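Local coordinates for protein ylmH (Streptococcus pneumoniae, PDB 2FPH) that probably takes part in cell division and may bind nucleic acid through its RRM-like C-terminal half, at residues 33-38 / 66-71; 86-91 / 153-158; 117-122 / 129-134. All coordinates share one frame; numbering follows the deposited sequence.

From the N terminus, the chain first forms an N-terminal half in which the loop after strand 31-32 folds back onto residues 66-71; interaction 1 thereby closes a loop holding helix 38-50 and strand 54-57. It is complete before strand 85-91 opens interaction 2, which shuts only when the chain returns at 153-158. Within that span lies the hairpin of interaction 3, pairing 117-122 with 129-134. Interactions 2 and 3 belong to one five-stranded antiparallel sheet, since strands 85-91 and 130-134 are neighbours. Interaction 3 also reaches interaction 1: K117 bonds to F35 and D121 to Y66, so the hairpin edge ties the two halves together.

Interaction 1 (33-38 / 66-71); sequences TPFINP and YVRVLL
At the end of edge strand 31-32 in the small N-terminal antiparallel sheet, T33 is fastened to V69 of strand 69-72 by two bonds. T33 N donates to V69 O at 2.9 Å, and V69 N answers to T33 OG1, also at 2.9 Å. The hydroxyl takes the part that a backbone carbonyl would play in a regular strand pair; with OG1 between the backbone N and the carbonyl carbon (chi1 73°), it can also donate its proton to P34 O. The carbonyl of T33 goes instead to the arginine: R68 NE lies 2.8 Å from T33 O, within the guanidinium plane, and NH2 adds a weak bond to the same oxygen. A bend at chi3 (70°) sets NE there. Lower down the same side chain, R68 CG sits over the centre of the F35 ring in a CH-pi contact, 3.7 Å from the centroid, with CD over the same face near CE2.

The strand pairing resumes for a single antiparallel bridge, the hydrogen-bonded pair I36 and V67, before the chain enters helix 38-50. I36 N reaches V67 O at 2.8 Å and V67 N reaches I36 O at 3.0 Å. I36 CD1 meets V69 CG2 at 3.8 Å, the two side chains crossing at about a right angle, while L44 of helix 38-50 packs on T33 and V69. Y66 lays its ring edge near I36 O and brings CE1 to 3.7 Å from CB of N37, the N-cap residue, whose OD1 accepts from Q40 N.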
loop_
_atom_site.group_PDB
_atom_site.type_symbol
_atom_site.label_atom_id
_atom_site.label_comp_id
_atom_site.label_asym_id
_atom_site.label_seq_id
_atom_site.Cartn_x
_atom_site.Cartn_y
_atom_site.Cartn_z
ATOM N N THR A 33 5.015 -6.743 -2.719
ATOM C CA THR A 33 4.617 -5.834 -3.753
ATOM C C THR A 33 4.486 -4.415 -3.246
ATOM O O THR A 33 4.417 -4.145 -2.003
ATOM C CB THR A 33 3.247 -6.213 -4.367
ATOM O OG1 THR A 33 2.158 -5.916 -3.427
ATOM C CG2 THR A 33 3.201 -7.629 -4.735
ATOM N N PRO A 34 4.389 -3.471 -4.166
ATOM C CA PRO A 34 3.997 -2.121 -3.771
ATOM C C PRO A 34 2.530 -2.091 -3.406
ATOM O O PRO A 34 1.815 -3.090 -3.530
ATOM C CB PRO A 34 4.179 -1.321 -5.050
ATOM C CG PRO A 34 4.830 -2.195 -5.998
ATOM C CD PRO A 34 4.650 -3.569 -5.606
ATOM N N PHE A 35 2.029 -0.903 -3.062
ATOM C CA PHE A 35 0.571 -0.804 -2.923
ATOM C C PHE A 35 -0.146 -0.980 -4.274
ATOM O O PHE A 35 0.241 -0.367 -5.283
ATOM C CB PHE A 35 0.153 0.482 -2.269
ATOM C CG PHE A 35 0.432 0.535 -0.803
ATOM C CD1 PHE A 35 -0.527 0.053 0.085
ATOM C CD2 PHE A 35 1.585 1.081 -0.291
ATOM C CE1 PHE A 35 -0.357 0.120 1.454
ATOM C CE2 PHE A 35 1.786 1.133 1.125
ATOM C CZ PHE A 35 0.765 0.667 1.989
ATOM N N ILE A 36 -1.176 -1.820 -4.247
ATOM C CA ILE A 36 -2.040 -2.105 -5.410
ATOM C C ILE A 36 -3.500 -1.993 -5.041
ATOM O O ILE A 36 -3.875 -2.033 -3.855
ATOM C CB ILE A 36 -1.707 -3.546 -5.958
ATOM C CG1 ILE A 36 -1.984 -4.662 -4.945
ATOM C CG2 ILE A 36 -0.261 -3.626 -6.440
ATOM C CD1 ILE A 36 -1.787 -6.081 -5.524
ATOM N N ASN A 37 -4.347 -1.788 -6.048
ATOM C CA ASN A 37 -5.783 -1.617 -5.845
ATOM C C ASN A 37 -6.519 -2.957 -5.744
ATOM O O ASN A 37 -5.905 -4.018 -5.902
ATOM C CB ASN A 37 -6.356 -0.618 -6.889
ATOM C CG ASN A 37 -6.475 -1.208 -8.274
ATOM O OD1 ASN A 37 -6.675 -2.406 -8.454
ATOM N ND2 ASN A 37 -6.442 -0.337 -9.280
ATOM N N PRO A 38 -7.766 -2.957 -5.291
ATOM C CA PRO A 38 -8.499 -4.206 -5.086
ATOM C C PRO A 38 -8.638 -5.115 -6.338
ATOM O O PRO A 38 -8.569 -6.311 -6.244
ATOM C CB PRO A 38 -9.844 -3.700 -4.619
ATOM C CG PRO A 38 -9.513 -2.436 -3.947
ATOM C CD PRO A 38 -8.562 -1.779 -4.872
ATOM N N TYR A 66 -6.461 -0.015 -0.803
ATOM C CA TYR A 66 -5.083 -0.295 -1.259
ATOM C C TYR A 66 -4.419 -1.284 -0.317
ATOM O O TYR A 66 -4.470 -1.160 0.902
ATOM C CB TYR A 66 -4.285 1.005 -1.404
ATOM C CG TYR A 66 -4.933 1.840 -2.451
ATOM C CD1 TYR A 66 -4.869 1.494 -3.785
ATOM C CD2 TYR A 66 -5.712 2.925 -2.095
ATOM C CE1 TYR A 66 -5.567 2.272 -4.769
ATOM C CE2 TYR A 66 -6.430 3.665 -3.040
ATOM C CZ TYR A 66 -6.341 3.352 -4.341
ATOM O OH TYR A 66 -7.062 4.123 -5.204
ATOM N N VAL A 67 -3.698 -2.234 -0.902
ATOM C CA VAL A 67 -3.038 -3.288 -0.153
ATOM C C VAL A 67 -1.661 -3.554 -0.662
ATOM O O VAL A 67 -1.313 -3.195 -1.770
ATOM C CB VAL A 67 -3.867 -4.614 -0.146
ATOM C CG1 VAL A 67 -5.178 -4.414 0.476
ATOM C CG2 VAL A 67 -4.031 -5.160 -1.546
ATOM N N ARG A 68 -0.845 -4.182 0.167
ATOM C CA ARG A 68 0.380 -4.818 -0.336
ATOM C C ARG A 68 0.250 -6.317 -0.209
ATOM O O ARG A 68 -0.483 -6.853 0.653
ATOM C CB ARG A 68 1.622 -4.334 0.419
ATOM C CG ARG A 68 1.820 -2.865 0.467
ATOM C CD ARG A 68 3.105 -2.386 1.153
ATOM N NE ARG A 68 4.291 -2.704 0.364
ATOM C CZ ARG A 68 5.519 -2.415 0.712
ATOM N NH1 ARG A 68 5.727 -1.846 1.863
ATOM N NH2 ARG A 68 6.546 -2.638 -0.115
ATOM N N VAL A 69 0.921 -7.042 -1.105
ATOM C CA VAL A 69 0.782 -8.465 -1.153
ATOM C C VAL A 69 2.114 -9.107 -0.972
ATOM O O VAL A 69 3.160 -8.630 -1.472
ATOM C CB VAL A 69 0.102 -8.924 -2.530
ATOM C CG1 VAL A 69 0.241 -10.394 -2.859
ATOM C CG2 VAL A 69 -1.397 -8.532 -2.594
ATOM N N LEU A 70 2.084 -10.219 -0.279
ATOM C CA LEU A 70 3.298 -11.007 -0.131
ATOM C C LEU A 70 3.138 -12.296 -0.910
ATOM O O LEU A 70 2.143 -13.016 -0.770
ATOM C CB LEU A 70 3.509 -11.260 1.333
ATOM C CG LEU A 70 4.146 -10.225 2.196
ATOM C CD1 LEU A 70 3.851 -10.562 3.639
ATOM C CD2 LEU A 70 5.682 -10.277 1.789
ATOM N N LEU A 71 4.115 -12.601 -1.767
ATOM C CA LEU A 71 4.159 -13.861 -2.529
ATOM C C LEU A 71 5.265 -14.703 -1.918
ATOM O O LEU A 71 6.338 -14.159 -1.702
ATOM C CB LEU A 71 4.445 -13.540 -4.000
ATOM C CG LEU A 71 3.360 -12.720 -4.740
ATOM C CD1 LEU A 71 3.751 -12.134 -6.091
ATOM C CD2 LEU A 71 2.162 -13.551 -4.954
#

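Interaction 2 (86-91 / 153-158); sequences SLQEIV and VSLEER
S86 OG is gripped by one group from each strand: it donates to E157 OE2 at 2.9 Å and accepts from Q88 NE2 at 2.8 Å. The serine meets the carboxylate from above its plane, 71° out of it, whereas it lies close to the amide plane of Q88. A bend at chi2 (-68°) turns the glutamine CD toward the facing strand at E156 and E157, and NE2 reaches back to S86; the other end of the amide, OE1, is held by Q142 of helix 138-144. The Q88 amide and E157 carboxylate planes stand nearly perpendicular, 84° apart.

On the other face of the sheet, E89 CB lies over one face of the R158 guanidinium, 3.6 Å above its plane and offset toward the rim. E89 OE1 and R158 NH1 make a long salt bridge of 3.4 Å; the same OE1 accepts from Q130 NE2. E156 completes this charged network, although its exact approach to R158 is doubtful, and V91 CG2 rests against E156 CD at 3.7 Å.

Beside Q88, the apolar side chains lie parallel and point the same way. I90 CG1 presses on L155 CD2 at 3.4 Å, a tight contact, and I90 CG2 touches V153 CB. Between the two faces, E89 with E156 and V91 with S154 form the hydrogen-bonded antiparallel pairs, the shortest bond being E89 N to E156 O at 2.7 Å. This side-by-side, antiparallel setting of the first and last long strands of the sheet, with helix 138-144 packed on the Q88 and L155 face, is characteristic of the RRM fold.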
loop_
_atom_site.group_PDB
_atom_site.type_symbol
_atom_site.label_atom_id
_atom_site.label_comp_id
_atom_site.label_asym_id
_atom_site.label_seq_id
_atom_site.Cartn_x
_atom_site.Cartn_y
_atom_site.Cartn_z
ATOM N N SER A 86 3.258 1.202 7.686
ATOM C CA SER A 86 3.210 2.053 8.885
ATOM C C SER A 86 1.887 2.838 8.827
ATOM O O SER A 86 1.451 3.238 7.735
ATOM C CB SER A 86 4.380 3.024 8.828
ATOM O OG SER A 86 4.550 3.813 9.990
ATOM N N LEU A 87 1.215 3.036 9.956
ATOM C CA LEU A 87 0.092 3.953 9.971
ATOM C C LEU A 87 0.631 5.265 10.508
ATOM O O LEU A 87 1.205 5.282 11.602
ATOM C CB LEU A 87 -1.056 3.475 10.853
ATOM C CG LEU A 87 -2.373 4.239 10.990
ATOM C CD1 LEU A 87 -3.182 4.383 9.757
ATOM C CD2 LEU A 87 -3.243 3.616 12.103
ATOM N N GLN A 88 0.382 6.364 9.800
ATOM C CA GLN A 88 0.778 7.687 10.273
ATOM C C GLN A 88 -0.452 8.539 10.494
ATOM O O GLN A 88 -1.256 8.733 9.585
ATOM C CB GLN A 88 1.710 8.390 9.250
ATOM C CG GLN A 88 3.030 7.660 9.037
ATOM C CD GLN A 88 3.923 7.703 10.254
ATOM O OE1 GLN A 88 4.265 8.790 10.757
ATOM N NE2 GLN A 88 4.340 6.522 10.726
ATOM N N GLU A 89 -0.573 9.050 11.722
ATOM C CA GLU A 89 -1.533 10.104 12.009
ATOM C C GLU A 89 -1.014 11.426 11.498
ATOM O O GLU A 89 0.151 11.780 11.719
ATOM C CB GLU A 89 -1.746 10.270 13.504
ATOM C CG GLU A 89 -2.908 11.196 13.792
ATOM C CD GLU A 89 -4.210 10.480 14.068
ATOM O OE1 GLU A 89 -4.189 9.278 14.429
ATOM O OE2 GLU A 89 -5.254 11.160 13.951
ATOM N N ILE A 90 -1.895 12.161 10.832
ATOM C CA ILE A 90 -1.560 13.487 10.294
ATOM C C ILE A 90 -2.066 14.430 11.364
ATOM O O ILE A 90 -3.246 14.780 11.355
ATOM C CB ILE A 90 -2.220 13.750 8.930
ATOM C CG1 ILE A 90 -1.734 12.729 7.881
ATOM C CG2 ILE A 90 -1.845 15.132 8.407
ATOM C CD1 ILE A 90 -2.414 12.771 6.522
ATOM N N VAL A 91 -1.179 14.748 12.314
ATOM C CA VAL A 91 -1.495 15.580 13.471
ATOM C C VAL A 91 -1.587 17.067 13.052
ATOM O O VAL A 91 -0.611 17.692 12.640
ATOM C CB VAL A 91 -0.511 15.377 14.683
ATOM C CG1 VAL A 91 -0.939 16.194 15.866
ATOM C CG2 VAL A 91 -0.469 13.869 15.103
ATOM N N VAL A 153 1.334 20.439 9.464
ATOM C CA VAL A 153 0.995 19.105 9.950
ATOM C C VAL A 153 2.260 18.397 10.460
ATOM O O VAL A 153 3.372 18.754 10.068
ATOM C CB VAL A 153 0.282 18.249 8.859
ATOM C CG1 VAL A 153 -0.923 18.994 8.332
ATOM C CG2 VAL A 153 1.179 17.909 7.704
ATOM N N SER A 154 2.052 17.408 11.327
ATOM C CA SER A 154 3.110 16.517 11.804
ATOM C C SER A 154 2.681 15.070 11.761
ATOM O O SER A 154 1.700 14.719 12.353
ATOM C CB SER A 154 3.466 16.882 13.263
ATOM O OG SER A 154 4.475 16.025 13.797
ATOM N N LEU A 155 3.432 14.208 11.081
ATOM C CA LEU A 155 3.096 12.787 11.020
ATOM C C LEU A 155 3.679 12.019 12.204
ATOM O O LEU A 155 4.877 12.133 12.457
ATOM C CB LEU A 155 3.656 12.166 9.754
ATOM C CG LEU A 155 2.937 12.333 8.430
ATOM C CD1 LEU A 155 3.625 11.525 7.380
ATOM C CD2 LEU A 155 1.529 11.894 8.462
ATOM N N GLU A 156 2.841 11.238 12.888
ATOM C CA GLU A 156 3.261 10.343 13.971
ATOM C C GLU A 156 2.748 8.927 13.771
ATOM O O GLU A 156 1.612 8.756 13.365
ATOM C CB GLU A 156 2.667 10.852 15.269
ATOM C CG GLU A 156 3.236 12.197 15.726
ATOM C CD GLU A 156 2.524 12.729 16.941
ATOM O OE1 GLU A 156 1.805 11.964 17.623
ATOM O OE2 GLU A 156 2.664 13.926 17.207
ATOM N N GLU A 157 3.578 7.939 14.122
ATOM C CA GLU A 157 3.204 6.503 14.185
ATOM C C GLU A 157 1.994 6.254 15.106
ATOM O O GLU A 157 1.967 6.744 16.255
ATOM C CB GLU A 157 4.382 5.701 14.764
ATOM C CG GLU A 157 5.195 4.778 13.848
ATOM C CD GLU A 157 4.507 3.468 13.480
ATOM O OE1 GLU A 157 3.386 3.189 13.980
ATOM O OE2 GLU A 157 5.090 2.724 12.649
ATOM N N ARG A 158 1.002 5.525 14.622
ATOM C CA ARG A 158 -0.115 5.001 15.416
ATOM C C ARG A 158 -0.289 3.485 15.183
ATOM O O ARG A 158 -0.142 3.032 14.050
ATOM C CB ARG A 158 -1.432 5.619 14.972
ATOM C CG ARG A 158 -1.563 7.095 15.164
ATOM C CD ARG A 158 -1.799 7.470 16.590
ATOM N NE ARG A 158 -0.828 8.462 17.003
ATOM C CZ ARG A 158 -1.087 9.734 17.226
ATOM N NH1 ARG A 158 -2.312 10.239 17.124
ATOM N NH2 ARG A 158 -0.089 10.511 17.577
#

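Interaction 3 (117-122 / 129-134); sequences KLFGDI and AQIMIN
F119 faces I133 and I122 faces I131 across a beta hairpin, strands 119-123 and 130-134, whose register slips by one residue at a beta bulge around G120 and D121. Both pairs are antiparallel and non-hydrogen-bonded. In an RRM-like sheet this hairpin supplies the second and third strands, and 119-123 forms an edge.

The backbone bonds flank the bulge. G120 N points almost straight at M132 O (2.8 Å, 178° at the hydrogen), while M132 N donates to the next residue along, D121 O, at 3.1 Å. One residue of strand 130-134 is thus spanned by two of its partner. Beyond, N134 N bonds to L118 O at 3.0 Å.

Apolar contacts gather on the face carrying F119, I122, I131 and I133. Helices 97-105 and 138-144 cover this face, I104 and F141 lying on F119 and I131, and E97 and T100 on I122. I131 CD1 touches both I122 CG1 and F119 CD2, each at 3.7 Å. I131 has CG1 anti to its backbone N (chi1 -174°), alongside the I122 side chain and pointing the same way.

Among the polar side chains, both carboxylate oxygens of D121 are satisfied by the N-terminal half: OD1 accepts from Y66 N and OD2 from E65 N. N134 OD1 accepts from Q136 N, and its ND2 donates to a water at 2.7 Å, which in turn donates to K117 O at 2.8 Å.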
loop_
_atom_site.group_PDB
_atom_site.type_symbol
_atom_site.label_atom_id
_atom_site.label_comp_id
_atom_site.label_asym_id
_atom_site.label_seq_id
_atom_site.Cartn_x
_atom_site.Cartn_y
_atom_site.Cartn_z
ATOM N N LYS A 117 2.178 4.313 -5.604
ATOM C CA LYS A 117 2.532 2.938 -5.179
ATOM C C LYS A 117 3.246 2.860 -3.814
ATOM O O LYS A 117 3.416 1.714 -3.245
ATOM C CB LYS A 117 3.393 2.212 -6.223
ATOM C CG LYS A 117 2.626 1.662 -7.404
ATOM C CD LYS A 117 2.802 0.167 -7.649
ATOM C CE LYS A 117 1.518 -0.618 -7.951
ATOM N NZ LYS A 117 1.731 -1.589 -9.101
ATOM N N LEU A 118 3.688 4.015 -3.284
ATOM C CA LEU A 118 4.466 4.039 -2.008
ATOM C C LEU A 118 3.566 4.246 -0.781
ATOM O O LEU A 118 4.051 4.236 0.354
ATOM C CB LEU A 118 5.550 5.154 -1.964
ATOM C CG LEU A 118 6.640 5.080 -3.043
ATOM C CD1 LEU A 118 7.547 6.282 -2.920
ATOM C CD2 LEU A 118 7.405 3.765 -2.884
ATOM N N PHE A 119 2.284 4.414 -1.002
ATOM C CA PHE A 119 1.317 4.568 0.076
ATOM C C PHE A 119 -0.010 3.984 -0.333
ATOM O O PHE A 119 -0.269 3.761 -1.528
ATOM C CB PHE A 119 1.150 6.023 0.541
ATOM C CG PHE A 119 0.639 7.001 -0.481
ATOM C CD1 PHE A 119 1.498 7.538 -1.437
ATOM C CD2 PHE A 119 -0.703 7.404 -0.496
ATOM C CE1 PHE A 119 1.022 8.377 -2.407
ATOM C CE2 PHE A 119 -1.154 8.297 -1.435
ATOM C CZ PHE A 119 -0.290 8.794 -2.389
ATOM N N GLY A 120 -0.843 3.767 0.670
ATOM C CA GLY A 120 -2.135 3.151 0.453
ATOM C C GLY A 120 -3.213 4.171 0.748
ATOM O O GLY A 120 -3.198 5.273 0.204
ATOM N N ASP A 121 -4.104 3.794 1.643
ATOM C CA ASP A 121 -5.275 4.569 1.939
ATOM C C ASP A 121 -4.938 5.814 2.695
ATOM O O ASP A 121 -4.067 5.826 3.592
ATOM C CB ASP A 121 -6.237 3.764 2.827
ATOM C CG ASP A 121 -6.881 2.579 2.127
ATOM O OD1 ASP A 121 -6.720 2.352 0.924
ATOM O OD2 ASP A 121 -7.676 1.859 2.747
ATOM N N ILE A 122 -5.650 6.877 2.352
ATOM C CA ILE A 122 -5.697 8.073 3.196
ATOM C C ILE A 122 -7.108 8.091 3.799
ATOM O O ILE A 122 -8.094 7.963 3.074
ATOM C CB ILE A 122 -5.441 9.325 2.353
ATOM C CG1 ILE A 122 -4.002 9.422 1.841
ATOM C CG2 ILE A 122 -5.821 10.617 3.112
ATOM C CD1 ILE A 122 -3.959 10.317 0.574
ATOM N N ALA A 129 -6.974 12.638 10.575
ATOM C CA ALA A 129 -6.561 12.108 9.293
ATOM C C ALA A 129 -5.368 11.232 9.543
ATOM O O ALA A 129 -4.603 11.455 10.488
ATOM C CB ALA A 129 -6.187 13.190 8.322
ATOM N N GLN A 130 -5.291 10.205 8.704
ATOM C CA GLN A 130 -4.207 9.234 8.727
ATOM C C GLN A 130 -3.812 8.834 7.328
ATOM O O GLN A 130 -4.577 8.959 6.401
ATOM C CB GLN A 130 -4.567 7.966 9.492
ATOM C CG GLN A 130 -4.855 8.235 10.988
ATOM C CD GLN A 130 -5.492 7.039 11.659
ATOM O OE1 GLN A 130 -6.031 6.151 10.969
ATOM N NE2 GLN A 130 -5.427 6.996 12.989
ATOM N N ILE A 131 -2.595 8.314 7.187
ATOM C CA ILE A 131 -2.164 7.660 5.948
ATOM C C ILE A 131 -1.364 6.390 6.239
ATOM O O ILE A 131 -0.602 6.372 7.213
ATOM C CB ILE A 131 -1.374 8.711 5.101
ATOM C CG1 ILE A 131 -1.027 8.143 3.734
ATOM C CG2 ILE A 131 -0.135 9.260 5.883
ATOM C CD1 ILE A 131 -0.421 9.092 2.829
ATOM N N MET A 132 -1.615 5.334 5.433
ATOM C CA MET A 132 -0.910 4.064 5.462
ATOM C C MET A 132 0.222 4.170 4.445
ATOM O O MET A 132 -0.028 4.493 3.276
ATOM C CB MET A 132 -1.874 2.946 5.033
ATOM C CG MET A 132 -3.121 2.921 5.865
ATOM S SD MET A 132 -4.165 1.410 5.698
ATOM C CE MET A 132 -4.762 1.317 7.282
ATOM N N ILE A 133 1.455 4.011 4.902
ATOM C CA ILE A 133 2.643 4.143 4.030
ATOM C C ILE A 133 3.551 2.963 4.030
ATOM O O ILE A 133 3.514 2.159 4.931
ATOM C CB ILE A 133 3.472 5.383 4.436
ATOM C CG1 ILE A 133 4.113 5.173 5.828
ATOM C CG2 ILE A 133 2.589 6.641 4.350
ATOM C CD1 ILE A 133 5.239 6.110 6.072
ATOM N N ASN A 134 4.351 2.851 2.992
ATOM C CA ASN A 134 5.449 1.871 2.902
ATOM C C ASN A 134 6.515 2.354 3.889
ATOM O O ASN A 134 6.983 3.446 3.767
ATOM C CB ASN A 134 5.954 1.906 1.474
ATOM C CG ASN A 134 7.223 1.084 1.242
ATOM O OD1 ASN A 134 7.988 0.804 2.150
ATOM N ND2 ASN A 134 7.387 0.613 -0.010
HETATM O O HOH W 1 5.572 0.438 -1.999
#